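Local coordinates for protein mercuric reductase (Metallosphaera sedula, PDB 4YWO) that probably reduces mercuric ion to elemental mercury with electrons from NADPH, working as a homodimeric FAD-containing oxidoreductase, at residues Ile70-Lys73 and Ala74-Val77; Gln191-Arg195 and Met196-Val200. All coordinates share one frame; numbering follows the deposited sequence.

Contact 1 (Ile70-Lys73 and Ala74-Val77)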
# COMPACT_ATOMS: atom_id res chain seq x y z
N ILE A 70 17.83 -0.28 2.87
CA ILE A 70 18.18 1.10 3.29
C ILE A 70 19.66 1.36 3.00
O ILE A 70 20.03 2.44 2.62
CB ILE A 70 17.82 1.43 4.73
CG1 ILE A 70 18.54 0.56 5.75
CG2 ILE A 70 16.30 1.30 4.92
CD1 ILE A 70 18.21 0.84 7.18
N TYR A 71 20.48 0.33 3.14
CA TYR A 71 21.91 0.53 2.79
C TYR A 71 22.08 0.68 1.32
O TYR A 71 23.00 1.50 0.88
CB TYR A 71 22.85 -0.60 3.35
CG TYR A 71 23.23 -0.43 4.75
CD1 TYR A 71 22.39 -0.73 5.80
CD2 TYR A 71 24.51 0.04 5.11
CE1 TYR A 71 22.72 -0.51 7.13
CE2 TYR A 71 24.83 0.23 6.43
CZ TYR A 71 24.02 -0.01 7.42
OH TYR A 71 24.31 0.19 8.76
N LYS A 72 21.36 -0.07 0.48
CA LYS A 72 21.43 0.06 -0.96
C LYS A 72 21.06 1.50 -1.34
O LYS A 72 21.76 2.12 -2.16
CB LYS A 72 20.53 -0.95 -1.68
CG LYS A 72 20.53 -0.72 -3.20
CD LYS A 72 20.46 -1.91 -4.07
CE LYS A 72 20.56 -1.65 -5.62
NZ LYS A 72 21.90 -1.19 -5.95
N LYS A 73 20.00 2.01 -0.77
CA LYS A 73 19.59 3.41 -1.10
C LYS A 73 20.66 4.37 -0.70
O LYS A 73 20.95 5.34 -1.44
CB LYS A 73 18.18 3.77 -0.67
CG LYS A 73 17.71 5.04 -1.39
CD LYS A 73 17.52 4.76 -2.88
CE LYS A 73 17.07 5.95 -3.65
NZ LYS A 73 17.15 5.53 -5.08
N ALA A 74 21.17 4.19 0.50
CA ALA A 74 22.29 5.04 0.97
C ALA A 74 23.49 5.04 0.01
O ALA A 74 24.09 6.14 -0.24
CB ALA A 74 22.69 4.71 2.37
N ARG A 75 23.83 3.88 -0.57
CA ARG A 75 24.95 3.80 -1.58
C ARG A 75 24.56 4.49 -2.83
O ARG A 75 25.38 5.18 -3.45
CB ARG A 75 25.21 2.37 -2.03
CG ARG A 75 25.90 1.59 -0.97
CD ARG A 75 26.50 0.33 -1.55
NE ARG A 75 25.60 -0.69 -2.03
CZ ARG A 75 24.84 -1.45 -1.24
NH1 ARG A 75 24.84 -1.30 0.08
NH2 ARG A 75 24.06 -2.35 -1.82
N GLU A 76 23.31 4.36 -3.27
CA GLU A 76 22.87 5.13 -4.48
C GLU A 76 22.93 6.59 -4.32
O GLU A 76 23.35 7.29 -5.28
CB GLU A 76 21.49 4.70 -4.97
CG GLU A 76 21.42 3.26 -5.43
CD GLU A 76 20.04 2.90 -5.90
OE1 GLU A 76 19.67 1.73 -5.76
OE2 GLU A 76 19.35 3.82 -6.45
N VAL A 77 22.54 7.13 -3.19
CA VAL A 77 22.45 8.56 -2.96
C VAL A 77 23.86 9.13 -2.77
O VAL A 77 24.14 10.22 -3.28
CB VAL A 77 21.59 8.87 -1.70
CG1 VAL A 77 21.73 10.28 -1.23
CG2 VAL A 77 20.10 8.51 -2.04
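E76 meets two lysines of the preceding turn of the helix, K73 closely at OE2 and K72 more loosely at OE1. K73 NZ gives the shorter salt bridge, a hydrogen bond to E76 OE2 of 3.1 Å that arrives from above the carboxylate plane, 53° out of it. K72 reaches the other oxygen mostly with its methylenes: CE lies 3.5 Å from E76 OE1, while NZ stays at 3.7 Å from the same oxygen, a long salt bridge. The bend in K73 at chi2 (68°) turns its chain along the helix toward E76, three residues on, whereas the glutamate is extended beyond CG and passes obliquely across both lysines. Spaced i to i+3 and i to i+4, the three residues form a salt-bridge network on the surface of helix 58-78, in the pyridine nucleotide-disulfide oxidoreductase fold. Beneath it runs the regular alpha-helical bonding, with E76 N donating to K72 O at 2.9 Å and R75 N to Y71 O at 2.9 Å. R75 folds back at chi3 (-67°), which lays one face of its guanidinium over K72 CA, 3.5 Å above the plane and offset toward the rim. The group is held from beyond the helix by the backbone oxygen of V82, to which NH1 is hydrogen-bonded. A74 CB lies 3.5 Å from I70 O, on a side of the helix that meets the second subunit: A74 packs on V77 of that subunit and K73 on its Y66. K73 NZ also hydrogen-bonds a glycerol, probably from the crystallisation liquor.

Contact 2 (Gln191-Arg195 and Met196-Val200)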
# COMPACT_ATOMS: atom_id res chain seq x y z
N GLN A 191 18.68 -11.63 -3.29
CA GLN A 191 18.75 -10.21 -3.22
C GLN A 191 19.36 -9.75 -1.89
O GLN A 191 20.19 -8.88 -1.88
CB GLN A 191 17.38 -9.57 -3.39
CG GLN A 191 17.48 -8.06 -3.27
CD GLN A 191 16.15 -7.37 -3.68
OE1 GLN A 191 15.45 -6.91 -2.74
NE2 GLN A 191 16.11 -6.94 -4.89
N MET A 192 19.00 -10.36 -0.77
CA MET A 192 19.50 -10.06 0.50
C MET A 192 21.04 -10.17 0.52
O MET A 192 21.71 -9.19 0.87
CB MET A 192 18.94 -11.00 1.57
CG MET A 192 19.34 -10.79 3.02
SD MET A 192 18.89 -12.18 4.08
CE MET A 192 17.09 -12.26 3.90
N TYR A 193 21.57 -11.32 0.05
CA TYR A 193 23.04 -11.50 0.15
C TYR A 193 23.74 -10.73 -0.87
O TYR A 193 24.82 -10.15 -0.60
CB TYR A 193 23.35 -13.03 0.10
CG TYR A 193 23.35 -13.68 1.47
CD1 TYR A 193 22.20 -13.84 2.26
CD2 TYR A 193 24.56 -14.07 2.09
CE1 TYR A 193 22.24 -14.34 3.57
CE2 TYR A 193 24.58 -14.61 3.33
CZ TYR A 193 23.47 -14.75 4.09
OH TYR A 193 23.53 -15.24 5.35
N SER A 194 23.19 -10.56 -2.08
CA SER A 194 23.87 -9.69 -3.05
C SER A 194 24.01 -8.25 -2.57
O SER A 194 25.05 -7.59 -2.76
CB SER A 194 23.22 -9.79 -4.41
OG SER A 194 21.93 -9.27 -4.43
N ARG A 195 23.05 -7.80 -1.80
CA ARG A 195 23.04 -6.42 -1.23
C ARG A 195 23.93 -6.34 0.01
O ARG A 195 24.00 -5.35 0.72
CB ARG A 195 21.59 -5.96 -0.97
CG ARG A 195 20.85 -5.71 -2.24
CD ARG A 195 19.44 -5.18 -1.92
NE ARG A 195 18.78 -4.71 -3.14
CZ ARG A 195 17.70 -3.88 -3.15
NH1 ARG A 195 17.10 -3.59 -2.03
NH2 ARG A 195 17.32 -3.42 -4.35
N MET A 196 24.49 -7.52 0.37
CA MET A 196 25.58 -7.55 1.42
C MET A 196 26.96 -7.80 0.85
O MET A 196 27.83 -8.33 1.61
CB MET A 196 25.23 -8.48 2.48
CG MET A 196 23.96 -8.05 3.11
SD MET A 196 23.40 -9.13 4.32
CE MET A 196 21.79 -8.32 4.71
N LYS A 197 27.17 -7.50 -0.42
CA LYS A 197 28.41 -7.63 -1.12
C LYS A 197 28.88 -9.10 -1.23
O LYS A 197 30.07 -9.40 -1.17
CB LYS A 197 29.48 -6.81 -0.36
CG LYS A 197 30.40 -6.03 -1.23
CD LYS A 197 31.52 -5.49 -0.34
CE LYS A 197 32.48 -4.61 -1.12
NZ LYS A 197 32.81 -5.18 -2.45
N VAL A 198 27.98 -10.02 -1.43
CA VAL A 198 28.23 -11.46 -1.63
C VAL A 198 27.93 -11.69 -3.10
O VAL A 198 26.88 -11.23 -3.62
CB VAL A 198 27.35 -12.37 -0.73
CG1 VAL A 198 27.53 -13.83 -1.05
CG2 VAL A 198 27.58 -12.06 0.76
N GLU A 199 28.79 -12.42 -3.79
CA GLU A 199 28.58 -12.84 -5.18
C GLU A 199 27.66 -14.04 -5.20
O GLU A 199 28.01 -15.12 -4.75
CB GLU A 199 29.89 -13.22 -5.81
CG GLU A 199 29.85 -13.76 -7.21
CD GLU A 199 31.18 -14.42 -7.55
OE1 GLU A 199 32.08 -13.67 -7.97
OE2 GLU A 199 31.35 -15.66 -7.34
N VAL A 200 26.44 -13.85 -5.71
CA VAL A 200 25.43 -14.90 -5.64
C VAL A 200 25.11 -15.44 -7.02
O VAL A 200 24.97 -14.69 -7.98
CB VAL A 200 24.12 -14.35 -5.00
CG1 VAL A 200 23.02 -15.40 -4.95
CG2 VAL A 200 24.32 -13.71 -3.66
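Y193 O accepts two backbone N-H groups where helix 184-194 ends, and with K197 as the C-prime residue at positive phi the chain closes in a Schellman motif. The hydrogen bonds V198 N to Y193 O (3.3 Å) and K197 N to S194 O (3.2 Å) define it. M196 N also reaches Y193 O, at 2.8 Å, from the face of the carbonyl plane opposite V198 N. The motif reverses the chain inside a beta-alpha-beta unit, delivering it into strand 199-203 of the four-stranded parallel sheet. Packing is close on the sheet side, where V198 and V200 point back at the helix: V198 CG2 sits 3.9 Å from Y193 CD2, and V200 CG2 fits against Y193 CB. L177 of strand 176-180 touches both Y193 and V198, and the tyrosine hydroxyl is hydrogen-bonded to the backbone oxygen of A167. By contrast, K197, the last residue of the type I turn, points its CB away from the helix and is exposed to solvent. In M196, CG beside the backbone N (chi1 -60°) and an extended chain run the side chain alongside M192, whose CG is 3.9 Å from M196 CE. M196 SD stands above the Y193 ring in a distant Met-aromatic contact, 5.3 Å from the centroid and 9° off the normal. Across the turn, S194 CA directs a nearly straight C-H...O contact at V198 O, 3.4 Å away.

Contacts 1 and 2 have centres about 14 Å apart and touch through R195: its NE lies 3.4 Å from K72 CD, and its backbone O is 3.9 Å from R75 NH2, both packing contacts. D228 serves both regions, as a salt-bridge partner of R195 NE and a weak, long ion-pair partner of K72 NZ. Helix 58-78 thus runs past the end of helix 184-194, with M64 touching M192 and M196. The flavin is nearer contact 2, the M192 side chain being about 7 Å from FAD. K62, an FAD-binding residue on helix 58-78, has its side chain about 7 Å from that of M192 but about 12 Å from that of I70 in contact 1.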